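Local coordinates for protein galactose mutarotase related enzyme (Lactobacillus casei, PDB 3Q1N) that probably binds carbohydrates and may act as an isomerase of the aldose 1-epimerase (galactose mutarotase-like) type, at residues R77-D82 with A99-K104; A46-P51 with V124-T129; M136-G141 with A283-A288; L207-N212 with D258-Q263; Q58-Y61 with K66-P69. All coordinates share one frame; numbering follows the deposited sequence. Where two conformers were deposited one is given.

Contact 1: residues R77-D82 with A99-K104; sequences RDYDFD and AETLKK. With NO3 (nitrate ion), chain B.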
# COMPACT_ATOMS: atom_id res chain seq x y z
N ARG A 77 -0.03 -11.59 -0.62
CA ARG A 77 0.57 -11.49 0.69
C ARG A 77 0.57 -12.86 1.36
O ARG A 77 1.27 -13.07 2.35
CB ARG A 77 -0.20 -10.45 1.55
CG ARG A 77 -1.65 -10.83 1.89
CD ARG A 77 -2.30 -9.86 2.90
NE ARG A 77 -3.31 -10.56 3.67
CZ ARG A 77 -3.86 -10.17 4.82
NH1 ARG A 77 -3.55 -9.02 5.39
NH2 ARG A 77 -4.76 -10.96 5.40
N ASP A 78 -0.25 -13.79 0.86
CA ASP A 78 -0.39 -15.11 1.51
C ASP A 78 0.56 -16.22 1.06
O ASP A 78 0.57 -17.30 1.67
CB ASP A 78 -1.82 -15.62 1.30
CG ASP A 78 -2.83 -14.75 1.99
OD1 ASP A 78 -2.58 -14.40 3.17
OD2 ASP A 78 -3.87 -14.44 1.37
N TYR A 79 1.29 -15.97 -0.03
CA TYR A 79 2.18 -16.97 -0.61
C TYR A 79 3.61 -16.44 -0.80
O TYR A 79 3.87 -15.24 -0.78
CB TYR A 79 1.62 -17.49 -1.96
CG TYR A 79 0.23 -18.05 -1.82
CD1 TYR A 79 0.01 -19.27 -1.23
CD2 TYR A 79 -0.89 -17.29 -2.19
CE1 TYR A 79 -1.25 -19.76 -1.05
CE2 TYR A 79 -2.18 -17.75 -2.00
CZ TYR A 79 -2.36 -18.98 -1.45
OH TYR A 79 -3.67 -19.44 -1.27
N ASP A 80 4.57 -17.37 -0.85
CA ASP A 80 5.97 -17.01 -0.98
C ASP A 80 6.24 -16.46 -2.37
O ASP A 80 5.49 -16.70 -3.32
CB ASP A 80 6.88 -18.23 -0.75
CG ASP A 80 7.00 -18.64 0.71
OD1 ASP A 80 6.48 -17.95 1.61
OD2 ASP A 80 7.59 -19.72 0.96
N PHE A 81 7.30 -15.66 -2.43
CA PHE A 81 7.90 -15.22 -3.70
C PHE A 81 9.28 -15.85 -3.80
O PHE A 81 9.98 -16.03 -2.78
CB PHE A 81 8.09 -13.69 -3.71
CG PHE A 81 6.84 -12.88 -3.92
CD1 PHE A 81 5.77 -12.90 -3.00
CD2 PHE A 81 6.78 -11.95 -4.97
CE1 PHE A 81 4.64 -12.07 -3.21
CE2 PHE A 81 5.69 -11.12 -5.17
CZ PHE A 81 4.62 -11.15 -4.27
N ASP A 82 9.69 -16.22 -5.01
CA ASP A 82 11.03 -16.72 -5.26
C ASP A 82 12.02 -15.57 -5.32
O ASP A 82 11.71 -14.50 -5.82
CB ASP A 82 11.07 -17.45 -6.60
CG ASP A 82 10.31 -18.76 -6.58
OD1 ASP A 82 10.12 -19.34 -5.50
OD2 ASP A 82 9.94 -19.18 -7.68
N ALA A 99 -2.54 -23.42 -7.59
CA ALA A 99 -3.85 -24.05 -7.62
C ALA A 99 -4.90 -23.37 -6.72
O ALA A 99 -6.07 -23.32 -7.09
CB ALA A 99 -3.72 -25.58 -7.26
N GLU A 100 -4.45 -22.79 -5.61
CA GLU A 100 -5.31 -22.09 -4.69
C GLU A 100 -5.73 -20.72 -5.25
O GLU A 100 -6.88 -20.37 -5.24
CB GLU A 100 -4.65 -21.96 -3.29
CG GLU A 100 -3.88 -23.25 -2.77
CD GLU A 100 -4.78 -24.44 -2.51
OE1 GLU A 100 -6.01 -24.22 -2.52
OE2 GLU A 100 -4.27 -25.59 -2.27
N THR A 101 -4.77 -19.95 -5.75
CA THR A 101 -5.08 -18.63 -6.32
C THR A 101 -6.00 -18.79 -7.52
O THR A 101 -6.87 -17.96 -7.76
CB THR A 101 -3.85 -17.82 -6.68
OG1 THR A 101 -3.21 -18.33 -7.86
CG2 THR A 101 -2.82 -17.75 -5.49
N LEU A 102 -5.80 -19.85 -8.33
CA LEU A 102 -6.65 -20.05 -9.51
C LEU A 102 -8.14 -20.24 -9.18
O LEU A 102 -8.99 -19.91 -10.01
CB LEU A 102 -6.15 -21.22 -10.35
CG LEU A 102 -4.85 -20.97 -11.09
CD1 LEU A 102 -4.30 -22.30 -11.59
CD2 LEU A 102 -5.06 -19.94 -12.23
N LYS A 103 -8.45 -20.72 -7.98
CA LYS A 103 -9.86 -20.84 -7.53
C LYS A 103 -10.49 -19.49 -7.25
O LYS A 103 -11.72 -19.33 -7.41
CB LYS A 103 -9.96 -21.74 -6.27
CG LYS A 103 -9.61 -23.19 -6.60
CD LYS A 103 -9.71 -24.19 -5.38
CE LYS A 103 -8.39 -24.25 -4.54
NZ LYS A 103 -8.10 -25.60 -3.83
N LYS A 104 -9.66 -18.52 -6.86
CA LYS A 104 -10.14 -17.18 -6.57
C LYS A 104 -10.08 -16.27 -7.79
O LYS A 104 -10.81 -15.31 -7.85
CB LYS A 104 -9.32 -16.51 -5.45
CG LYS A 104 -9.54 -17.15 -4.09
CD LYS A 104 -8.78 -16.41 -3.03
CE LYS A 104 -9.12 -16.91 -1.63
NZ LYS A 104 -8.49 -18.24 -1.36
N NO3 B . -3.00 -5.98 5.02
O1 NO3 B . -2.55 -6.86 4.06
O2 NO3 B . -3.15 -4.64 4.78
O3 NO3 B . -3.34 -6.44 6.26
O HOH W 1 -5.71 -17.65 -1.69
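Tyr-79 carries the apolar part of this contact. Its ring meets two neighbouring residues of helix 99-104. CE2 of the ring lies 3.5 Å from the methyl CG2 of Thr-101, which approaches obliquely. Its OH lies 3.4 Å from CB of Glu-100, and the two side chains cross at about a right angle. The Tyr-79 side chain leaves beside the backbone N (chi1 -56°), which carries the ring toward the helix.

No direct hydrogen bond joins the segments. One water lies in the plane of the Tyr-79 ring and bridges its OH, at 2.7 Å, to NZ of Lys-104, at 2.9 Å.

NZ of Lys-103 forms a hydrogen-bonded salt bridge with OE1 of Glu-100, 2.8 Å, from above the carboxylate plane. Apart from the helix, Arg-77 gives a weak hydrogen bond from NH1 to O1 of a nitrate, probably from the crystallisation liquor.

The polar tie between loop and helix thus rests on one water, and the Tyr-79 OH serves both that water and the packing on Glu-100.

Contact 2: residues A46-P51 with V124-T129; sequences APILFP and VHYTVT. With EDO (1,2-ethanediol), chain T.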
# COMPACT_ATOMS: atom_id res chain seq x y z
N ALA A 46 4.13 -4.31 6.27
CA ALA A 46 3.98 -3.59 4.98
C ALA A 46 3.55 -4.53 3.84
O ALA A 46 4.32 -4.74 2.87
CB ALA A 46 5.33 -2.83 4.63
N PRO A 47 2.35 -5.12 3.97
CA PRO A 47 1.96 -6.07 2.93
C PRO A 47 1.77 -5.52 1.52
O PRO A 47 1.41 -4.33 1.31
CB PRO A 47 0.61 -6.62 3.41
CG PRO A 47 0.43 -6.14 4.80
CD PRO A 47 1.36 -5.00 5.05
N ILE A 48 1.97 -6.44 0.57
CA ILE A 48 1.58 -6.21 -0.81
C ILE A 48 0.13 -6.64 -0.98
O ILE A 48 -0.28 -7.70 -0.45
CB ILE A 48 2.51 -6.99 -1.79
CG1 ILE A 48 3.92 -6.42 -1.71
CG2 ILE A 48 1.95 -6.87 -3.26
CD1 ILE A 48 5.00 -7.22 -2.51
N LEU A 49 -0.63 -5.83 -1.71
CA LEU A 49 -2.08 -6.02 -1.94
C LEU A 49 -2.28 -6.32 -3.42
O LEU A 49 -2.14 -5.45 -4.26
CB LEU A 49 -2.84 -4.75 -1.53
CG LEU A 49 -2.51 -4.10 -0.18
CD1 LEU A 49 -3.33 -2.81 -0.03
CD2 LEU A 49 -2.76 -5.05 0.98
N PHE A 50 -2.57 -7.57 -3.74
CA PHE A 50 -2.81 -7.97 -5.14
C PHE A 50 -3.60 -9.26 -5.13
O PHE A 50 -3.33 -10.10 -4.32
CB PHE A 50 -1.48 -8.22 -5.88
CG PHE A 50 -1.63 -8.81 -7.27
CD1 PHE A 50 -1.76 -7.97 -8.38
CD2 PHE A 50 -1.62 -10.21 -7.48
CE1 PHE A 50 -1.88 -8.47 -9.66
CE2 PHE A 50 -1.72 -10.72 -8.78
CZ PHE A 50 -1.86 -9.85 -9.87
N PRO A 51 -4.57 -9.41 -6.05
CA PRO A 51 -5.06 -8.53 -7.10
C PRO A 51 -6.23 -7.63 -6.67
O PRO A 51 -6.90 -7.05 -7.53
CB PRO A 51 -5.48 -9.51 -8.20
CG PRO A 51 -5.99 -10.67 -7.45
CD PRO A 51 -5.14 -10.77 -6.18
N VAL A 124 11.33 0.72 -5.00
CA VAL A 124 10.58 -0.51 -5.20
C VAL A 124 9.99 -0.41 -6.61
O VAL A 124 9.36 0.61 -6.94
CB VAL A 124 9.44 -0.68 -4.18
CG1 VAL A 124 8.87 -2.10 -4.27
CG2 VAL A 124 9.90 -0.38 -2.72
N HIS A 125 10.21 -1.43 -7.43
CA HIS A 125 9.65 -1.48 -8.77
C HIS A 125 8.77 -2.73 -8.86
O HIS A 125 9.21 -3.83 -8.47
CB HIS A 125 10.79 -1.53 -9.83
CG HIS A 125 11.48 -0.21 -10.06
ND1 HIS A 125 12.43 0.30 -9.19
CD2 HIS A 125 11.38 0.69 -11.07
CE1 HIS A 125 12.84 1.48 -9.63
NE2 HIS A 125 12.25 1.72 -10.79
N TYR A 126 7.54 -2.56 -9.34
CA TYR A 126 6.59 -3.67 -9.50
C TYR A 126 6.35 -3.93 -10.97
O TYR A 126 6.27 -2.96 -11.74
CB TYR A 126 5.25 -3.32 -8.90
CG TYR A 126 5.30 -2.97 -7.45
CD1 TYR A 126 5.53 -1.63 -7.06
CD2 TYR A 126 5.16 -3.94 -6.47
CE1 TYR A 126 5.60 -1.27 -5.74
CE2 TYR A 126 5.21 -3.58 -5.10
CZ TYR A 126 5.44 -2.26 -4.76
OH TYR A 126 5.49 -1.91 -3.43
N THR A 127 6.22 -5.21 -11.36
CA THR A 127 5.77 -5.55 -12.71
C THR A 127 4.71 -6.63 -12.56
O THR A 127 4.99 -7.69 -11.97
CB THR A 127 6.90 -6.12 -13.60
OG1 THR A 127 8.00 -5.17 -13.69
CG2 THR A 127 6.37 -6.41 -14.99
N VAL A 128 3.55 -6.35 -13.10
CA VAL A 128 2.42 -7.26 -13.12
C VAL A 128 2.29 -7.69 -14.56
O VAL A 128 2.08 -6.87 -15.44
CB VAL A 128 1.13 -6.55 -12.72
CG1 VAL A 128 -0.06 -7.48 -12.91
CG2 VAL A 128 1.20 -6.11 -11.24
N THR A 129 2.41 -8.99 -14.80
CA THR A 129 2.28 -9.53 -16.15
C THR A 129 1.10 -10.49 -16.18
O THR A 129 0.98 -11.37 -15.33
CB THR A 129 3.55 -10.28 -16.61
OG1 THR A 129 4.69 -9.40 -16.49
CG2 THR A 129 3.42 -10.65 -18.10
C1 EDO T . 10.71 -6.69 -10.43
O1 EDO T . 11.74 -6.88 -11.36
C2 EDO T . 9.61 -5.82 -11.05
O2 EDO T . 10.02 -4.61 -11.60
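Phe-50 and Val-128 meet across backbones too far apart to bond: their CA atoms are 9.6 Å apart. Only side chains bridge this distance, in two separate apolar touches between the segments.

The closer touch is made by Phe-50. Its CG is anti to the backbone N (chi1 172°), and the ring leans out toward strand 121-130. There CE1 lies 3.9 Å from CG1 of Val-128 and 4.2 Å from its CG2, close to both branches of the valine. One face of the same ring is covered by its own neighbour: CB of Pro-51 sits over the ring centre, 3.8 Å above the plane. A cis peptide bond precedes this proline.

The second touch is looser. In one of the two conformers of Ile-48, its CD1 comes to the edge of the Tyr-126 ring, 4.5 Å from CE2.

On the strand's other side, Thr-127 OG1 shares a hydrogen bond of 3.0 Å with O2 of an ethanediol, probably a crystallisation additive.

The contact packs one sheet on another. Strand 48-49 pairs with strand 136-147, while strand 121-130 runs between strands 109-118 and 284-293. Phe-50 also meets the ring of Tyr-109, and Tyr-126 packs on Phe-142.

Contact 3: residues M136-G141 with A283-A288; sequences MPFALG and ANKQLA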
# COMPACT_ATOMS: atom_id res chain seq x y z
N MSE A 136 -6.98 -9.82 -18.11
CA MSE A 136 -6.81 -9.90 -16.64
C MSE A 136 -6.97 -8.54 -15.98
O MSE A 136 -6.17 -7.64 -16.17
CB MSE A 136 -5.45 -10.48 -16.32
CG MSE A 136 -5.20 -10.68 -14.81
SE MSE A 136 -3.48 -11.37 -14.32
CE MSE A 136 -2.57 -9.70 -14.19
N PRO A 137 -8.01 -8.41 -15.14
CA PRO A 137 -8.22 -7.17 -14.40
C PRO A 137 -7.57 -7.32 -13.01
O PRO A 137 -7.65 -8.37 -12.41
CB PRO A 137 -9.72 -7.06 -14.33
CG PRO A 137 -10.18 -8.57 -14.27
CD PRO A 137 -9.10 -9.39 -14.95
N PHE A 138 -6.94 -6.25 -12.53
CA PHE A 138 -6.31 -6.32 -11.20
C PHE A 138 -6.17 -4.95 -10.58
O PHE A 138 -6.28 -3.92 -11.25
CB PHE A 138 -4.89 -6.95 -11.31
CG PHE A 138 -3.88 -6.01 -11.90
CD1 PHE A 138 -3.77 -5.86 -13.28
CD2 PHE A 138 -3.13 -5.22 -11.09
CE1 PHE A 138 -2.95 -4.91 -13.82
CE2 PHE A 138 -2.26 -4.26 -11.61
CZ PHE A 138 -2.16 -4.11 -13.02
N ALA A 139 -5.97 -4.99 -9.26
CA ALA A 139 -5.48 -3.85 -8.50
C ALA A 139 -4.18 -4.22 -7.81
O ALA A 139 -3.93 -5.39 -7.51
CB ALA A 139 -6.53 -3.36 -7.43
N LEU A 140 -3.33 -3.23 -7.55
CA LEU A 140 -2.06 -3.47 -6.84
C LEU A 140 -1.84 -2.33 -5.86
O LEU A 140 -1.92 -1.16 -6.23
CB LEU A 140 -0.88 -3.54 -7.82
CG LEU A 140 0.49 -3.86 -7.18
CD1 LEU A 140 1.18 -2.67 -6.58
CD2 LEU A 140 0.35 -4.93 -6.14
N GLY A 141 -1.57 -2.67 -4.61
CA GLY A 141 -1.23 -1.65 -3.61
C GLY A 141 -0.11 -2.13 -2.69
O GLY A 141 0.26 -3.32 -2.67
N ALA A 283 0.28 -8.82 -21.76
CA ALA A 283 0.72 -7.46 -21.47
C ALA A 283 1.18 -7.35 -20.01
O ALA A 283 0.89 -8.17 -19.17
CB ALA A 283 -0.40 -6.43 -21.75
N ASN A 284 1.94 -6.29 -19.75
CA ASN A 284 2.40 -6.01 -18.39
C ASN A 284 2.15 -4.56 -18.02
O ASN A 284 2.04 -3.66 -18.88
CB ASN A 284 3.87 -6.39 -18.19
CG ASN A 284 4.82 -5.42 -18.87
OD1 ASN A 284 5.14 -4.35 -18.32
ND2 ASN A 284 5.26 -5.76 -20.12
N LYS A 285 2.05 -4.33 -16.72
CA LYS A 285 2.04 -2.96 -16.17
C LYS A 285 3.21 -2.84 -15.23
O LYS A 285 3.37 -3.69 -14.36
CB LYS A 285 0.78 -2.72 -15.34
CG LYS A 285 0.63 -1.30 -14.80
CD LYS A 285 0.42 -0.30 -15.91
CE LYS A 285 0.59 1.13 -15.45
NZ LYS A 285 0.09 1.98 -16.60
N GLN A 286 3.94 -1.73 -15.34
CA GLN A 286 5.04 -1.47 -14.43
C GLN A 286 4.74 -0.21 -13.60
O GLN A 286 4.25 0.80 -14.16
CB GLN A 286 6.35 -1.31 -15.20
CG GLN A 286 6.78 -2.62 -15.83
CD GLN A 286 8.03 -2.55 -16.65
OE1 GLN A 286 9.05 -1.96 -16.23
NE2 GLN A 286 8.00 -3.19 -17.81
N LEU A 287 5.04 -0.28 -12.31
CA LEU A 287 4.84 0.82 -11.37
C LEU A 287 6.10 0.95 -10.53
O LEU A 287 6.69 -0.07 -10.16
CB LEU A 287 3.66 0.51 -10.45
CG LEU A 287 2.29 0.29 -11.10
CD1 LEU A 287 1.29 -0.26 -10.10
CD2 LEU A 287 1.78 1.61 -11.70
N ALA A 288 6.51 2.18 -10.23
CA ALA A 288 7.66 2.40 -9.36
C ALA A 288 7.28 3.31 -8.22
O ALA A 288 6.37 4.12 -8.35
CB ALA A 288 8.81 3.00 -10.13
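Phe-138 points its ring at Lys-285 and meets the root of that side chain. CZ of Phe-138 lies 4.0 Å from CB of Lys-285. The lysine carbon sits at the ring edge, near the ring plane, and the two side chains cross at about a right angle. Lys-285 starts toward the ring, but its chain bends at chi2 (67°). This turns the amino end away, so the phenylalanine meets an aliphatic carbon and not the charge.

Further along, Leu-140 and Leu-287 meet through their methyls, CD1 to CD1. Each has two conformers, and in one of them the contact is a loose 4.3 Å. No hydrogen bond crosses between the segments.

This is the face-to-face packing of two antiparallel sheets, as expected in the beta-sandwich of the galactose mutarotase fold. Strand 136-147 belongs to one sheet, and strand 284-293 lies in the other, beside strand 121-130. Phe-138 also packs on Thr-277 and Leu-279 of the adjoining strand 277-279.

Asn-284 and Gln-286 extend from the other face of their strand. NE2 of Gln-286 donates to OD1 of Asn-284 at 3.1 Å, with an N-H...O angle of 165°. The donor stands above the asparagine carbonyl plane.

Contact 4: residues L207-N212 with D258-Q263; sequences LVILAN and DGLPDQ. With EDO (1,2-ethanediol), chain N.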
# COMPACT_ATOMS: atom_id res chain seq x y z
N LEU A 207 -10.03 4.34 6.99
CA LEU A 207 -9.03 4.70 6.00
C LEU A 207 -9.41 5.99 5.20
O LEU A 207 -10.59 6.21 4.86
CB LEU A 207 -8.81 3.53 5.05
CG LEU A 207 -9.88 3.15 4.01
CD1 LEU A 207 -9.32 2.06 3.12
CD2 LEU A 207 -11.24 2.72 4.64
N VAL A 208 -8.42 6.86 4.98
CA VAL A 208 -8.56 8.09 4.20
C VAL A 208 -7.84 7.91 2.85
O VAL A 208 -6.61 7.90 2.77
CB VAL A 208 -7.95 9.30 4.97
CG1 VAL A 208 -8.04 10.61 4.13
CG2 VAL A 208 -8.68 9.49 6.34
N ILE A 209 -8.62 7.70 1.81
CA ILE A 209 -8.07 7.45 0.47
C ILE A 209 -8.04 8.74 -0.35
O ILE A 209 -9.08 9.18 -0.82
CB ILE A 209 -8.90 6.40 -0.31
CG1 ILE A 209 -9.17 5.17 0.54
CG2 ILE A 209 -8.16 6.04 -1.61
CD1 ILE A 209 -10.20 4.18 -0.10
N LEU A 210 -6.88 9.34 -0.50
CA LEU A 210 -6.75 10.58 -1.27
C LEU A 210 -6.98 10.33 -2.75
O LEU A 210 -6.37 9.42 -3.36
CB LEU A 210 -5.36 11.22 -1.09
CG LEU A 210 -4.95 11.53 0.34
CD1 LEU A 210 -3.56 12.18 0.33
CD2 LEU A 210 -5.93 12.45 1.04
N ALA A 211 -7.86 11.13 -3.32
CA ALA A 211 -8.31 10.99 -4.69
C ALA A 211 -7.48 11.79 -5.69
O ALA A 211 -7.66 11.61 -6.91
CB ALA A 211 -9.77 11.41 -4.80
N ASN A 212 -6.57 12.65 -5.21
CA ASN A 212 -5.85 13.57 -6.08
C ASN A 212 -4.66 12.88 -6.76
O ASN A 212 -3.57 12.80 -6.21
CB ASN A 212 -5.40 14.83 -5.30
CG ASN A 212 -6.53 15.49 -4.55
OD1 ASN A 212 -6.98 14.97 -3.55
ND2 ASN A 212 -6.94 16.69 -4.98
N ASP A 258 -2.77 1.46 -6.46
CA ASP A 258 -3.20 1.39 -7.88
C ASP A 258 -4.47 0.54 -7.97
O ASP A 258 -4.48 -0.53 -8.52
CB ASP A 258 -2.07 0.82 -8.75
CG ASP A 258 -2.38 0.89 -10.24
OD1 ASP A 258 -3.23 1.73 -10.66
OD2 ASP A 258 -1.76 0.10 -11.00
N GLY A 259 -5.55 1.08 -7.39
CA GLY A 259 -6.82 0.41 -7.26
C GLY A 259 -7.50 0.95 -6.02
O GLY A 259 -7.02 1.87 -5.37
N LEU A 260 -8.70 0.44 -5.77
CA LEU A 260 -9.56 0.93 -4.68
C LEU A 260 -10.37 -0.20 -4.10
O LEU A 260 -10.74 -1.15 -4.81
CB LEU A 260 -10.53 1.96 -5.23
CG LEU A 260 -9.99 3.32 -5.73
CD1 LEU A 260 -11.04 4.09 -6.45
CD2 LEU A 260 -9.41 4.07 -4.54
N PRO A 261 -10.68 -0.12 -2.79
CA PRO A 261 -11.65 -1.07 -2.25
C PRO A 261 -12.97 -1.00 -3.00
O PRO A 261 -13.29 0.01 -3.62
CB PRO A 261 -11.87 -0.55 -0.81
CG PRO A 261 -10.64 0.34 -0.53
CD PRO A 261 -10.28 0.92 -1.82
N ASP A 262 -13.79 -2.04 -2.91
CA ASP A 262 -15.06 -2.02 -3.56
C ASP A 262 -15.97 -0.90 -3.03
O ASP A 262 -15.94 -0.51 -1.85
CB ASP A 262 -15.80 -3.33 -3.31
CG ASP A 262 -15.70 -4.34 -4.46
OD1 ASP A 262 -15.47 -3.95 -5.64
OD2 ASP A 262 -15.92 -5.53 -4.17
N GLN A 263 -16.79 -0.40 -3.95
CA GLN A 263 -17.96 0.41 -3.59
C GLN A 263 -19.05 -0.54 -3.09
O GLN A 263 -19.37 -1.51 -3.75
CB GLN A 263 -18.48 1.20 -4.79
CG GLN A 263 -19.74 1.96 -4.43
CD GLN A 263 -20.18 3.01 -5.43
OE1 GLN A 263 -19.44 3.36 -6.38
NE2 GLN A 263 -21.41 3.52 -5.25
C1 EDO N . -3.45 4.11 -13.26
O1 EDO N . -4.42 3.11 -12.86
C2 EDO N . -2.64 3.59 -14.43
O2 EDO N . -1.58 2.78 -13.94
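Ile-209 is the bump of this contact. It sits against the shallow angle between the Leu-260 side chain and the Pro-261 ring, and touches them with two branches. Its CG2 lies 3.7 Å from CD2 of Leu-260. Its CD1 reaches end-on to the Pro-261 ring, 3.7 Å from CD and 3.9 Å from CG. CG1 runs beside the backbone N (chi1 -48°) while CG2 is anti to that N. This sends CD1 to Pro-261 and CG2 to Leu-260.

Leu-207, two residues earlier, adds a smaller knob. Its CD1 lies 4.2 Å from CG of Pro-261. The proline ring thus receives methyls from both Leu-207 and Ile-209. Phe-173 packs against Ile-209 and Leu-260, and Thr-240 touches Leu-207 and Ile-209. All the contacts between the two segments are apolar.

Asp-258 stands apart from this packing. Its OD1 accepts a hydrogen bond of 2.9 Å from O1 of an ethanediol, probably a crystallisation additive. An alanine here would remove the carboxylate, and the ethanediol hydroxyl would probably lose its acceptor.

Strand 208-210 pairs with strand 238-242, which in turn pairs with strand 251-258. The loop after strand 251-258 packs back on strand 208-210 of the same antiparallel sheet, within the beta-sandwich known for galactose mutarotase-like proteins.

Contact 5: residues Q58-Y61 with K66-P69; sequences QDQY and KTYP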
# COMPACT_ATOMS: atom_id res chain seq x y z
N GLN A 58 -19.34 -8.93 -0.12
CA GLN A 58 -19.72 -10.31 0.24
C GLN A 58 -18.61 -11.32 -0.10
O GLN A 58 -18.92 -12.45 -0.50
CB GLN A 58 -21.02 -10.71 -0.44
CG GLN A 58 -22.19 -9.78 -0.03
CD GLN A 58 -22.37 -8.63 -0.99
OE1 GLN A 58 -22.56 -8.88 -2.18
NE2 GLN A 58 -22.30 -7.36 -0.50
N ASP A 59 -17.39 -10.85 0.06
CA ASP A 59 -16.14 -11.60 -0.19
C ASP A 59 -16.16 -12.33 -1.52
O ASP A 59 -15.68 -13.48 -1.66
CB ASP A 59 -15.85 -12.53 0.99
CG ASP A 59 -15.56 -11.75 2.30
OD1 ASP A 59 -14.82 -10.73 2.32
OD2 ASP A 59 -16.04 -12.18 3.34
N GLN A 60 -16.68 -11.66 -2.53
CA GLN A 60 -16.75 -12.24 -3.88
C GLN A 60 -16.78 -11.11 -4.91
O GLN A 60 -16.81 -9.91 -4.56
CB GLN A 60 -17.99 -13.16 -4.03
CG GLN A 60 -19.31 -12.42 -3.93
CD GLN A 60 -20.52 -13.36 -3.77
OE1 GLN A 60 -21.24 -13.61 -4.73
NE2 GLN A 60 -20.75 -13.83 -2.57
N TYR A 61 -16.69 -11.50 -6.17
CA TYR A 61 -16.73 -10.58 -7.28
C TYR A 61 -17.13 -11.29 -8.54
O TYR A 61 -17.31 -12.50 -8.56
CB TYR A 61 -15.38 -9.91 -7.46
CG TYR A 61 -14.30 -10.81 -8.02
CD1 TYR A 61 -13.70 -11.77 -7.23
CD2 TYR A 61 -13.86 -10.70 -9.33
CE1 TYR A 61 -12.69 -12.62 -7.72
CE2 TYR A 61 -12.84 -11.54 -9.83
CZ TYR A 61 -12.27 -12.50 -9.03
OH TYR A 61 -11.28 -13.35 -9.50
N LYS A 66 -19.74 -14.58 -14.41
CA LYS A 66 -19.28 -15.62 -13.48
C LYS A 66 -18.84 -15.03 -12.14
O LYS A 66 -18.23 -13.96 -12.09
CB LYS A 66 -18.12 -16.40 -14.11
CG LYS A 66 -18.51 -17.20 -15.36
CD LYS A 66 -17.27 -17.81 -16.01
CE LYS A 66 -17.47 -19.25 -16.43
NZ LYS A 66 -18.25 -19.39 -17.68
N THR A 67 -19.13 -15.74 -11.06
CA THR A 67 -18.77 -15.30 -9.69
C THR A 67 -17.59 -16.08 -9.11
O THR A 67 -17.50 -17.31 -9.28
CB THR A 67 -19.96 -15.45 -8.76
OG1 THR A 67 -20.98 -14.54 -9.18
CG2 THR A 67 -19.57 -15.16 -7.31
N TYR A 68 -16.65 -15.35 -8.50
CA TYR A 68 -15.51 -15.95 -7.78
C TYR A 68 -15.37 -15.37 -6.38
O TYR A 68 -15.78 -14.23 -6.13
CB TYR A 68 -14.18 -15.68 -8.53
CG TYR A 68 -14.13 -16.36 -9.87
CD1 TYR A 68 -14.80 -15.79 -10.94
CD2 TYR A 68 -13.49 -17.59 -10.04
CE1 TYR A 68 -14.82 -16.40 -12.18
CE2 TYR A 68 -13.51 -18.22 -11.31
CZ TYR A 68 -14.17 -17.60 -12.35
OH TYR A 68 -14.24 -18.14 -13.63
N PRO A 69 -14.76 -16.13 -5.46
CA PRO A 69 -14.47 -15.67 -4.12
C PRO A 69 -13.20 -14.83 -4.12
O PRO A 69 -12.30 -15.06 -4.94
CB PRO A 69 -14.32 -16.99 -3.34
CG PRO A 69 -13.72 -17.93 -4.35
CD PRO A 69 -14.32 -17.53 -5.67
O HOH W 2 -21.59 -12.59 -7.57
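CA of Thr-67 makes a CA-H...O contact of 3.4 Å with O of Tyr-61. The Thr-67 methyl CG2 touches OE1 of Gln-60, also at 3.4 Å. One water links that OE1 to OG1 of Thr-67.

Tyr-68 carries the backbone pairing. Its N donates to O of Tyr-61, and its O accepts from N of Tyr-61, both at 2.9 Å. This is an antiparallel hydrogen-bonded pair. Tyr-61 CG stands between its backbone N and carbonyl carbon (chi1 72°), which brings CE1 to 3.5 Å from CB of Tyr-68. The two rings are oblique, with planes 34° apart. The Tyr-61 hydroxyl hydrogen-bonds O of Lys-104. An alanine in place of Tyr-61 would probably leave CB of Tyr-68 without this cover and O of Lys-104 without its hydroxyl partner.

Pro-69 forms the non-hydrogen-bonded pair with Gln-60. Its O lies at the edge of the Tyr-61 ring, in plane.

The hairpin of strands 60-63 and 66-69 borders helix 99-104 through Tyr-61, whose ring also stacks on Trp-270.

How the contacts relate
Contacts 2, 3 and 4 are buried, contact 1 is partly buried and contact 5 lies on the surface. Contacts 2 and 3 join the same pair of sheets, with centres about 8 Å apart. Probable backbone hydrogen bonds link them: Leu-49 N to Gly-141 O, and Tyr-126 N to Leu-287 O. Contact 4 lies on the sheet of strands 48-49 and 136-147, through strand 208-210 and through Asp-258, whose N probably bonds Leu-140 O. The buried contacts rest on carbon-to-carbon packing, in contact 3 partly through the aliphatic start of a lysine. Contacts 1 and 5 use waters as well, and only contact 5 has direct hydrogen bonds between its segments. These two meet at Lys-104 and Tyr-61.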